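PDB 4XT0: protein LigF, which is a glutathione-binding beta-etherase of the GST superfamily that takes part in lignin degradation by cleaving beta-aryl ether bonds. Local coordinates for residues A15-T23 with T68-Y76; M4-G12 with L29-P38. All coordinates share one frame; numbering follows the deposited sequence.

Contact 1: A15-T23 with T68-Y76; sequences ANSLKPLAT and TESTVICEY. With GSH (glutathione), chain B.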
loop_
_atom_site.group_PDB
_atom_site.type_symbol
_atom_site.label_atom_id
_atom_site.label_comp_id
_atom_site.label_asym_id
_atom_site.label_seq_id
_atom_site.Cartn_x
_atom_site.Cartn_y
_atom_site.Cartn_z
ATOM N N ALA A 15 14.660 7.616 1.820
ATOM C CA ALA A 15 13.723 6.499 1.817
ATOM C C ALA A 15 12.533 6.767 2.731
ATOM O O ALA A 15 12.021 7.887 2.783
ATOM C CB ALA A 15 14.453 5.186 2.219
ATOM N N ASN A 16 12.089 5.759 3.474
ATOM C CA ASN A 16 10.819 5.901 4.184
ATOM C C ASN A 16 10.894 6.939 5.304
ATOM O O ASN A 16 9.910 7.623 5.595
ATOM C CB ASN A 16 10.366 4.543 4.725
ATOM C CG ASN A 16 9.860 3.634 3.625
ATOM O OD1 ASN A 16 8.949 3.999 2.879
ATOM N ND2 ASN A 16 10.468 2.462 3.491
ATOM N N SER A 17 12.075 7.082 5.899
ATOM C CA SER A 17 12.303 8.077 6.959
ATOM C C SER A 17 12.066 9.520 6.493
ATOM O O SER A 17 11.624 10.363 7.268
ATOM C CB SER A 17 13.739 7.952 7.504
ATOM O OG SER A 17 13.919 6.753 8.243
ATOM N N LEU A 18 12.398 9.816 5.240
ATOM C CA LEU A 18 12.265 11.183 4.754
ATOM C C LEU A 18 10.812 11.696 4.812
ATOM O O LEU A 18 10.593 12.881 5.040
ATOM C CB LEU A 18 12.817 11.297 3.318
ATOM C CG LEU A 18 12.811 12.710 2.701
ATOM C CD1 LEU A 18 14.007 12.925 1.767
ATOM C CD2 LEU A 18 11.511 12.994 1.945
ATOM N N LYS A 19 9.831 10.813 4.616
ATOM C CA LYS A 19 8.437 11.241 4.492
ATOM C C LYS A 19 7.970 12.007 5.744
ATOM O O LYS A 19 7.617 13.181 5.627
ATOM C CB LYS A 19 7.509 10.048 4.197
ATOM C CG LYS A 19 7.913 9.175 2.973
ATOM C CD LYS A 19 6.824 8.111 2.704
ATOM C CE LYS A 19 7.279 6.978 1.772
ATOM N NZ LYS A 19 6.275 5.853 1.769
ATOM N N PRO A 20 7.998 11.378 6.950
ATOM C CA PRO A 20 7.546 12.222 8.077
ATOM C C PRO A 20 8.529 13.323 8.475
ATOM O O PRO A 20 8.123 14.331 9.073
ATOM C CB PRO A 20 7.365 11.214 9.233
ATOM C CG PRO A 20 8.314 10.084 8.914
ATOM C CD PRO A 20 8.354 10.009 7.383
ATOM N N LEU A 21 9.803 13.152 8.146
ATOM C CA LEU A 21 10.791 14.170 8.463
ATOM C C LEU A 21 10.481 15.444 7.675
ATOM O O LEU A 21 10.429 16.541 8.240
ATOM C CB LEU A 21 12.201 13.645 8.165
ATOM C CG LEU A 21 13.426 14.281 8.828
ATOM C CD1 LEU A 21 13.341 14.206 10.341
ATOM C CD2 LEU A 21 14.717 13.612 8.323
ATOM N N ALA A 22 10.264 15.298 6.366
ATOM C CA ALA A 22 9.912 16.443 5.517
ATOM C C ALA A 22 8.566 17.061 5.957
ATOM O O ALA A 22 8.411 18.276 5.995
ATOM C CB ALA A 22 9.855 16.015 4.041
ATOM N N THR A 23 7.601 16.214 6.296
ATOM C CA THR A 23 6.295 16.686 6.761
ATOM C C THR A 23 6.438 17.569 8.010
ATOM O O THR A 23 5.857 18.643 8.078
ATOM C CB THR A 23 5.359 15.495 7.038
ATOM O OG1 THR A 23 5.210 14.739 5.830
ATOM C CG2 THR A 23 3.955 15.960 7.510
ATOM N N THR A 68 3.407 4.335 13.610
ATOM C CA THR A 68 4.335 3.771 12.626
ATOM C C THR A 68 3.723 3.744 11.221
ATOM O O THR A 68 2.534 4.078 11.057
ATOM C CB THR A 68 4.754 2.331 12.977
ATOM O OG1 THR A 68 3.594 1.497 12.971
ATOM C CG2 THR A 68 5.428 2.257 14.355
ATOM N N GLU A 69 4.540 3.286 10.255
ATOM C CA GLU A 69 4.290 3.337 8.798
ATOM C C GLU A 69 4.461 4.770 8.281
ATOM O O GLU A 69 3.654 5.632 8.588
ATOM C CB GLU A 69 2.889 2.806 8.431
ATOM C CG GLU A 69 2.692 1.335 8.769
ATOM C CD GLU A 69 3.617 0.439 7.963
ATOM O OE1 GLU A 69 3.679 0.596 6.719
ATOM O OE2 GLU A 69 4.300 -0.399 8.583
ATOM N N SER A 70 5.516 5.010 7.497
ATOM C CA SER A 70 5.847 6.361 7.028
ATOM C C SER A 70 4.646 7.145 6.475
ATOM O O SER A 70 4.402 8.278 6.892
ATOM C CB SER A 70 6.962 6.286 5.976
ATOM O OG SER A 70 6.602 5.446 4.885
ATOM N N THR A 71 3.871 6.540 5.577
ATOM C CA THR A 71 2.728 7.232 4.976
ATOM C C THR A 71 1.663 7.593 6.024
ATOM O O THR A 71 1.065 8.659 5.962
ATOM C CB THR A 71 2.082 6.375 3.873
ATOM O OG1 THR A 71 3.051 6.106 2.853
ATOM C CG2 THR A 71 0.840 7.088 3.251
ATOM N N VAL A 72 1.438 6.696 6.981
ATOM C CA VAL A 72 0.434 6.898 8.019
ATOM C C VAL A 72 0.827 8.049 8.967
ATOM O O VAL A 72 -0.012 8.842 9.398
ATOM C CB VAL A 72 0.222 5.577 8.810
ATOM C CG1 VAL A 72 -0.650 5.777 10.071
ATOM C CG2 VAL A 72 -0.392 4.489 7.882
ATOM N N ILE A 73 2.110 8.122 9.294
ATOM C CA ILE A 73 2.601 9.176 10.151
ATOM C C ILE A 73 2.334 10.550 9.518
ATOM O O ILE A 73 1.932 11.477 10.208
ATOM C CB ILE A 73 4.126 9.023 10.430
ATOM C CG1 ILE A 73 4.428 7.709 11.169
ATOM C CG2 ILE A 73 4.619 10.207 11.260
ATOM C CD1 ILE A 73 5.947 7.324 11.141
ATOM N N CYS A 74 2.574 10.681 8.216
ATOM C CA CYS A 74 2.350 11.971 7.550
ATOM C C CYS A 74 0.874 12.342 7.614
ATOM O O CYS A 74 0.544 13.476 7.947
ATOM C CB CYS A 74 2.819 11.940 6.085
ATOM S SG CYS A 74 4.580 11.538 5.872
ATOM N N GLU A 75 -0.010 11.381 7.321
ATOM C CA GLU A 75 -1.455 11.639 7.397
ATOM C C GLU A 75 -1.867 11.960 8.832
ATOM O O GLU A 75 -2.697 12.840 9.055
ATOM C CB GLU A 75 -2.268 10.450 6.857
ATOM C CG GLU A 75 -2.129 10.230 5.327
ATOM C CD GLU A 75 -3.457 10.356 4.588
ATOM O OE1 GLU A 75 -4.286 11.198 4.983
ATOM O OE2 GLU A 75 -3.668 9.615 3.608
ATOM N N TYR A 76 -1.268 11.262 9.797
ATOM C CA TYR A 76 -1.493 11.549 11.211
ATOM C C TYR A 76 -1.132 12.992 11.557
ATOM O O TYR A 76 -1.861 13.660 12.283
ATOM C CB TYR A 76 -0.684 10.581 12.094
ATOM C CG TYR A 76 -0.780 10.881 13.589
ATOM C CD1 TYR A 76 -1.876 10.461 14.329
ATOM C CD2 TYR A 76 0.245 11.559 14.257
ATOM C CE1 TYR A 76 -1.973 10.712 15.710
ATOM C CE2 TYR A 76 0.167 11.823 15.637
ATOM C CZ TYR A 76 -0.943 11.388 16.354
ATOM O OH TYR A 76 -1.046 11.632 17.710
HETATM N N1 GSH B . 6.102 0.018 5.591
HETATM C CA1 GSH B . 7.125 0.656 6.433
HETATM C C1 GSH B . 7.051 2.178 6.378
HETATM O O11 GSH B . 7.320 2.837 7.364
HETATM O O12 GSH B . 6.710 2.817 5.249
HETATM C CB1 GSH B . 8.510 0.190 5.942
HETATM C CG1 GSH B . 9.564 0.713 6.913
HETATM C CD1 GSH B . 10.952 0.375 6.401
HETATM O OE1 GSH B . 11.088 -0.378 5.457
HETATM N N2 GSH B . 12.026 0.921 7.005
HETATM C CA2 GSH B . 13.387 0.611 6.538
HETATM C C2 GSH B . 14.148 -0.077 7.652
HETATM O O2 GSH B . 13.812 0.109 8.809
HETATM C CB2 GSH B . 14.122 1.919 6.212
HETATM S SG2 GSH B . 13.471 2.719 4.710
HETATM N N3 GSH B . 15.212 -0.887 7.380
HETATM C CA3 GSH B . 15.943 -1.506 8.498
HETATM C C3 GSH B . 15.729 -2.999 8.627
HETATM O O31 GSH B . 16.521 -3.649 9.274
HETATM O O32 GSH B . 14.676 -3.611 8.046
HETATM O O HOH W 1 4.008 6.796 0.468
#
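Lys19 NZ reaches the first residue of helix 70-80, Ser70, in the thioredoxin-like domain, and together they show how a GST seats the gamma-glutamyl end of glutathione. Helix 70-76 presents its first turn to the ligand carboxylate: Ser70 N donates to GSH O11 at 2.8 Å with an N-H...O angle of 159°, while Ser70 OG donates to GSH O12 at 2.7 Å. The start of a helix would probably stabilise this anion further. Because OG stands between the backbone N and the carbonyl carbon (chi1 57°), one residue can offer both donors. On the ammonium side, Glu69, the N-cap residue, accepts from GSH N1 through OE1, which also forms a salt bridge to Lys104 of the second subunit.

The second shell comes from helix 15-23. Lys19, its chain extended beyond CG, brings NZ to Ser70 OG (3.2 Å), and CD of the same chain lies alongside that hydroxyl. A chain of hydrogen bonds thus runs from the lysine NZ through the Ser70 hydroxyl to the ligand carboxylate. NZ is held in turn by a salt bridge to Asp107, which also hydrogen-bonds Thr71 OG1; a water links NZ and Thr71 OG1 as well.

Farther along, the axes of segments 15-23 and 70-76 run nearly parallel, 5° apart and 8.3 Å from each other at closest approach. Pro20 CB rests on Ile73 CG2 at 3.6 Å, and Cys74 SG packs on the kinked backbone at Lys19 C, 3.4 Å away. One turn on, Thr23 OG1 donates to Lys19 O (2.9 Å) from the face of that carbonyl opposite to Thr23 N.

Contact 2: M4-G12 with L29-P38; sequences MTLKLYSFG and LEFEQVFVDP. With GSH (glutathione), chain B.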
loop_
_atom_site.group_PDB
_atom_site.type_symbol
_atom_site.label_atom_id
_atom_site.label_comp_id
_atom_site.label_asym_id
_atom_site.label_seq_id
_atom_site.Cartn_x
_atom_site.Cartn_y
_atom_site.Cartn_z
ATOM N N MET A 4 10.302 17.594 24.693
ATOM C CA MET A 4 9.503 17.422 23.485
ATOM C C MET A 4 8.280 16.540 23.728
ATOM O O MET A 4 8.328 15.586 24.500
ATOM C CB MET A 4 10.355 16.822 22.360
ATOM C CG MET A 4 11.497 17.706 21.881
ATOM S SD MET A 4 10.946 19.226 21.079
ATOM C CE MET A 4 12.474 19.798 20.334
ATOM N N THR A 5 7.180 16.867 23.065
ATOM C CA THR A 5 6.012 16.003 23.068
ATOM C C THR A 5 5.935 15.248 21.740
ATOM O O THR A 5 5.167 14.299 21.603
ATOM C CB THR A 5 4.719 16.798 23.293
ATOM O OG1 THR A 5 4.536 17.731 22.217
ATOM C CG2 THR A 5 4.780 17.542 24.622
ATOM N N LEU A 6 6.734 15.689 20.771
ATOM C CA LEU A 6 6.855 15.016 19.476
ATOM C C LEU A 6 8.287 14.561 19.288
ATOM O O LEU A 6 9.214 15.365 19.421
ATOM C CB LEU A 6 6.470 15.940 18.319
ATOM C CG LEU A 6 5.070 16.022 17.722
ATOM C CD1 LEU A 6 5.106 17.017 16.558
ATOM C CD2 LEU A 6 4.567 14.657 17.262
ATOM N N LYS A 7 8.463 13.280 18.979
ATOM C CA LYS A 7 9.779 12.721 18.666
ATOM C C LYS A 7 9.681 11.855 17.418
ATOM O O LYS A 7 8.723 11.093 17.272
ATOM C CB LYS A 7 10.321 11.892 19.834
ATOM C CG LYS A 7 10.454 12.675 21.131
ATOM C CD LYS A 7 10.933 11.786 22.275
ATOM C CE LYS A 7 10.831 12.514 23.612
ATOM N NZ LYS A 7 11.550 13.831 23.569
ATOM N N LEU A 8 10.650 11.990 16.510
ATOM C CA LEU A 8 10.727 11.100 15.352
ATOM C C LEU A 8 11.998 10.249 15.405
ATOM O O LEU A 8 13.106 10.775 15.490
ATOM C CB LEU A 8 10.701 11.878 14.031
ATOM C CG LEU A 8 10.624 10.941 12.814
ATOM C CD1 LEU A 8 9.210 10.326 12.697
ATOM C CD2 LEU A 8 11.026 11.616 11.506
ATOM N N TYR A 9 11.815 8.938 15.331
ATOM C CA TYR A 9 12.902 7.970 15.283
ATOM C C TYR A 9 13.091 7.519 13.847
ATOM O O TYR A 9 12.161 6.946 13.266
ATOM C CB TYR A 9 12.577 6.774 16.176
ATOM C CG TYR A 9 12.440 7.146 17.625
ATOM C CD1 TYR A 9 11.215 7.534 18.154
ATOM C CD2 TYR A 9 13.546 7.124 18.467
ATOM C CE1 TYR A 9 11.094 7.884 19.485
ATOM C CE2 TYR A 9 13.434 7.470 19.796
ATOM C CZ TYR A 9 12.207 7.848 20.298
ATOM O OH TYR A 9 12.098 8.196 21.617
ATOM N N SER A 10 14.254 7.782 13.252
ATOM C CA SER A 10 14.415 7.477 11.822
ATOM C C SER A 10 15.873 7.422 11.384
ATOM O O SER A 10 16.777 7.697 12.180
ATOM C CB SER A 10 13.676 8.516 10.965
ATOM O OG SER A 10 14.516 9.632 10.681
ATOM N N PHE A 11 16.098 7.083 10.111
ATOM C CA PHE A 11 17.458 7.031 9.558
ATOM C C PHE A 11 17.898 8.377 8.967
ATOM O O PHE A 11 18.947 8.456 8.337
ATOM C CB PHE A 11 17.578 5.961 8.457
ATOM C CG PHE A 11 17.548 4.532 8.958
ATOM C CD1 PHE A 11 17.800 4.229 10.285
ATOM C CD2 PHE A 11 17.274 3.491 8.078
ATOM C CE1 PHE A 11 17.773 2.909 10.733
ATOM C CE2 PHE A 11 17.238 2.176 8.512
ATOM C CZ PHE A 11 17.495 1.882 9.847
ATOM N N GLY A 12 17.094 9.426 9.135
ATOM C CA GLY A 12 17.410 10.704 8.516
ATOM C C GLY A 12 16.694 10.869 7.188
ATOM O O GLY A 12 15.787 10.096 6.863
ATOM N N LEU A 29 6.689 22.148 12.660
ATOM C CA LEU A 29 6.456 21.503 13.950
ATOM C C LEU A 29 7.755 21.282 14.715
ATOM O O LEU A 29 8.740 20.804 14.154
ATOM C CB LEU A 29 5.735 20.166 13.756
ATOM C CG LEU A 29 4.267 20.295 13.340
ATOM C CD1 LEU A 29 3.699 18.970 12.890
ATOM C CD2 LEU A 29 3.446 20.847 14.508
ATOM N N GLU A 30 7.746 21.627 16.002
ATOM C CA GLU A 30 8.876 21.338 16.877
ATOM C C GLU A 30 8.863 19.862 17.304
ATOM O O GLU A 30 7.821 19.315 17.682
ATOM C CB GLU A 30 8.853 22.261 18.099
ATOM C CG GLU A 30 10.198 22.418 18.768
ATOM C CD GLU A 30 10.138 23.347 19.967
ATOM O OE1 GLU A 30 9.112 24.050 20.119
ATOM O OE2 GLU A 30 11.112 23.375 20.754
ATOM N N PHE A 31 10.021 19.222 17.220
ATOM C CA PHE A 31 10.139 17.805 17.519
ATOM C C PHE A 31 11.584 17.454 17.802
ATOM O O PHE A 31 12.494 18.146 17.342
ATOM C CB PHE A 31 9.618 16.946 16.359
ATOM C CG PHE A 31 10.500 16.967 15.122
ATOM C CD1 PHE A 31 10.481 18.051 14.249
ATOM C CD2 PHE A 31 11.334 15.893 14.829
ATOM C CE1 PHE A 31 11.284 18.069 13.101
ATOM C CE2 PHE A 31 12.138 15.896 13.693
ATOM C CZ PHE A 31 12.115 16.985 12.825
ATOM N N GLU A 32 11.792 16.379 18.556
ATOM C CA GLU A 32 13.132 15.851 18.749
ATOM C C GLU A 32 13.463 14.889 17.606
ATOM O O GLU A 32 12.772 13.890 17.377
ATOM C CB GLU A 32 13.264 15.149 20.111
ATOM C CG GLU A 32 14.701 14.797 20.459
ATOM C CD GLU A 32 14.824 13.910 21.694
ATOM O OE1 GLU A 32 13.810 13.695 22.395
ATOM O OE2 GLU A 32 15.943 13.426 21.961
ATOM N N GLN A 33 14.514 15.207 16.869
ATOM C CA GLN A 33 14.963 14.351 15.781
ATOM C C GLN A 33 15.917 13.296 16.342
ATOM O O GLN A 33 17.046 13.620 16.681
ATOM C CB GLN A 33 15.642 15.196 14.682
ATOM C CG GLN A 33 15.939 14.427 13.400
ATOM C CD GLN A 33 16.296 15.334 12.237
ATOM O OE1 GLN A 33 15.669 16.373 12.030
ATOM N NE2 GLN A 33 17.296 14.934 11.459
ATOM N N VAL A 34 15.461 12.050 16.466
ATOM C CA VAL A 34 16.305 10.992 17.029
ATOM C C VAL A 34 16.889 10.103 15.936
ATOM O O VAL A 34 16.161 9.411 15.224
ATOM C CB VAL A 34 15.533 10.108 18.043
ATOM C CG1 VAL A 34 16.457 9.033 18.617
ATOM C CG2 VAL A 34 14.968 10.965 19.162
ATOM N N PHE A 35 18.208 10.140 15.787
ATOM C CA PHE A 35 18.878 9.314 14.788
ATOM C C PHE A 35 19.029 7.876 15.280
ATOM O O PHE A 35 19.726 7.621 16.260
ATOM C CB PHE A 35 20.256 9.891 14.440
ATOM C CG PHE A 35 20.987 9.107 13.388
ATOM C CD1 PHE A 35 20.433 8.932 12.130
ATOM C CD2 PHE A 35 22.229 8.556 13.654
ATOM C CE1 PHE A 35 21.103 8.216 11.152
ATOM C CE2 PHE A 35 22.910 7.842 12.680
ATOM C CZ PHE A 35 22.350 7.675 11.425
ATOM N N VAL A 36 18.355 6.946 14.609
ATOM C CA VAL A 36 18.529 5.514 14.866
ATOM C C VAL A 36 19.623 5.023 13.928
ATOM O O VAL A 36 19.428 5.013 12.713
ATOM C CB VAL A 36 17.215 4.737 14.624
ATOM C CG1 VAL A 36 17.393 3.242 14.869
ATOM C CG2 VAL A 36 16.104 5.309 15.495
ATOM N N ASP A 37 20.778 4.647 14.476
ATOM C CA ASP A 37 21.966 4.421 13.651
ATOM C C ASP A 37 21.964 3.031 13.017
ATOM O O ASP A 37 22.195 2.034 13.703
ATOM C CB ASP A 37 23.237 4.617 14.494
ATOM C CG ASP A 37 24.510 4.727 13.648
ATOM O OD1 ASP A 37 24.505 4.315 12.467
ATOM O OD2 ASP A 37 25.518 5.245 14.177
ATOM N N PRO A 38 21.738 2.965 11.694
ATOM C CA PRO A 38 21.714 1.663 11.012
ATOM C C PRO A 38 23.072 0.954 11.029
ATOM O O PRO A 38 23.099 -0.279 11.034
ATOM C CB PRO A 38 21.301 2.025 9.583
ATOM C CG PRO A 38 21.765 3.431 9.409
ATOM C CD PRO A 38 21.583 4.084 10.748
HETATM N N1 GSH B . 6.102 0.018 5.591
HETATM C CA1 GSH B . 7.125 0.656 6.433
HETATM C C1 GSH B . 7.051 2.178 6.378
HETATM O O11 GSH B . 7.320 2.837 7.364
HETATM O O12 GSH B . 6.710 2.817 5.249
HETATM C CB1 GSH B . 8.510 0.190 5.942
HETATM C CG1 GSH B . 9.564 0.713 6.913
HETATM C CD1 GSH B . 10.952 0.375 6.401
HETATM O OE1 GSH B . 11.088 -0.378 5.457
HETATM N N2 GSH B . 12.026 0.921 7.005
HETATM C CA2 GSH B . 13.387 0.611 6.538
HETATM C C2 GSH B . 14.148 -0.077 7.652
HETATM O O2 GSH B . 13.812 0.109 8.809
HETATM C CB2 GSH B . 14.122 1.919 6.212
HETATM S SG2 GSH B . 13.471 2.719 4.710
HETATM N N3 GSH B . 15.212 -0.887 7.380
HETATM C CA3 GSH B . 15.943 -1.506 8.498
HETATM C C3 GSH B . 15.729 -2.999 8.627
HETATM O O31 GSH B . 16.521 -3.649 9.274
HETATM O O32 GSH B . 14.676 -3.611 8.046
HETATM O O HOH W 2 7.849 18.538 20.571
#
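Strands 6-10 and 32-35, the two parallel strands of a beta-alpha-beta unit in the thioredoxin-like fold, pair Lys7 with Glu32 and Tyr9 with Val34 on one face, Leu8 with Gln33 on the other. Alternate backbone groups knit them: Leu8 N to Glu32 O is 3.0 Å, Val34 N to Leu8 O 2.9 Å, and Val36 N closes the row on Ser10 O. On the Lys7 face, the lysine turns at its last torsion (chi4 -54°) to bring NZ to Glu32 OE1 at 2.6 Å, a salt bridge in which NZ meets OE1 almost along its C-O bond. A methionine in its place would probably leave the Glu32 carboxylate without its charged mate and free to swing. Beside this pair, Val34 CG1 lies 3.5 Å from Tyr9 CD2, the two side chains pointing the same way. Leu8 CB meets Phe31 CD2 on the opposite face.

Toward the ligand, Pro38 CB covers one face of the Phe11 ring in a CH-pi contact, 4.0 Å from its centroid, while the ring edge turns to Val36 O. Phe11 CE2 comes within 3.8 Å of GSH N3. Next to it in the chain, Ser10 OG accepts from Gly12 N at 3.0 Å, an ST turn.

In the fold
Contacts 1 and 2, with centres about 12 Å apart, share one thioredoxin-like domain and bracket the same glutathione. Their segments alternate along the chain: helix 15-26 of contact 1 is the connection between the two strands of contact 2. The join is direct, since Ser17 OG lies 2.9 Å from Phe11 N, a probable hydrogen bond, and Leu21 CD2 packs 3.6 Å from Gly12 C. Contact 1 holds the gamma-glutamyl end of the ligand, whereas Phe11 of contact 2 borders the glycyl end. Between them the thiol sits at the start of the helix, GSH SG2 being 3.3 Å from Asn16 ND2 and 3.6 Å from Ala15 CB.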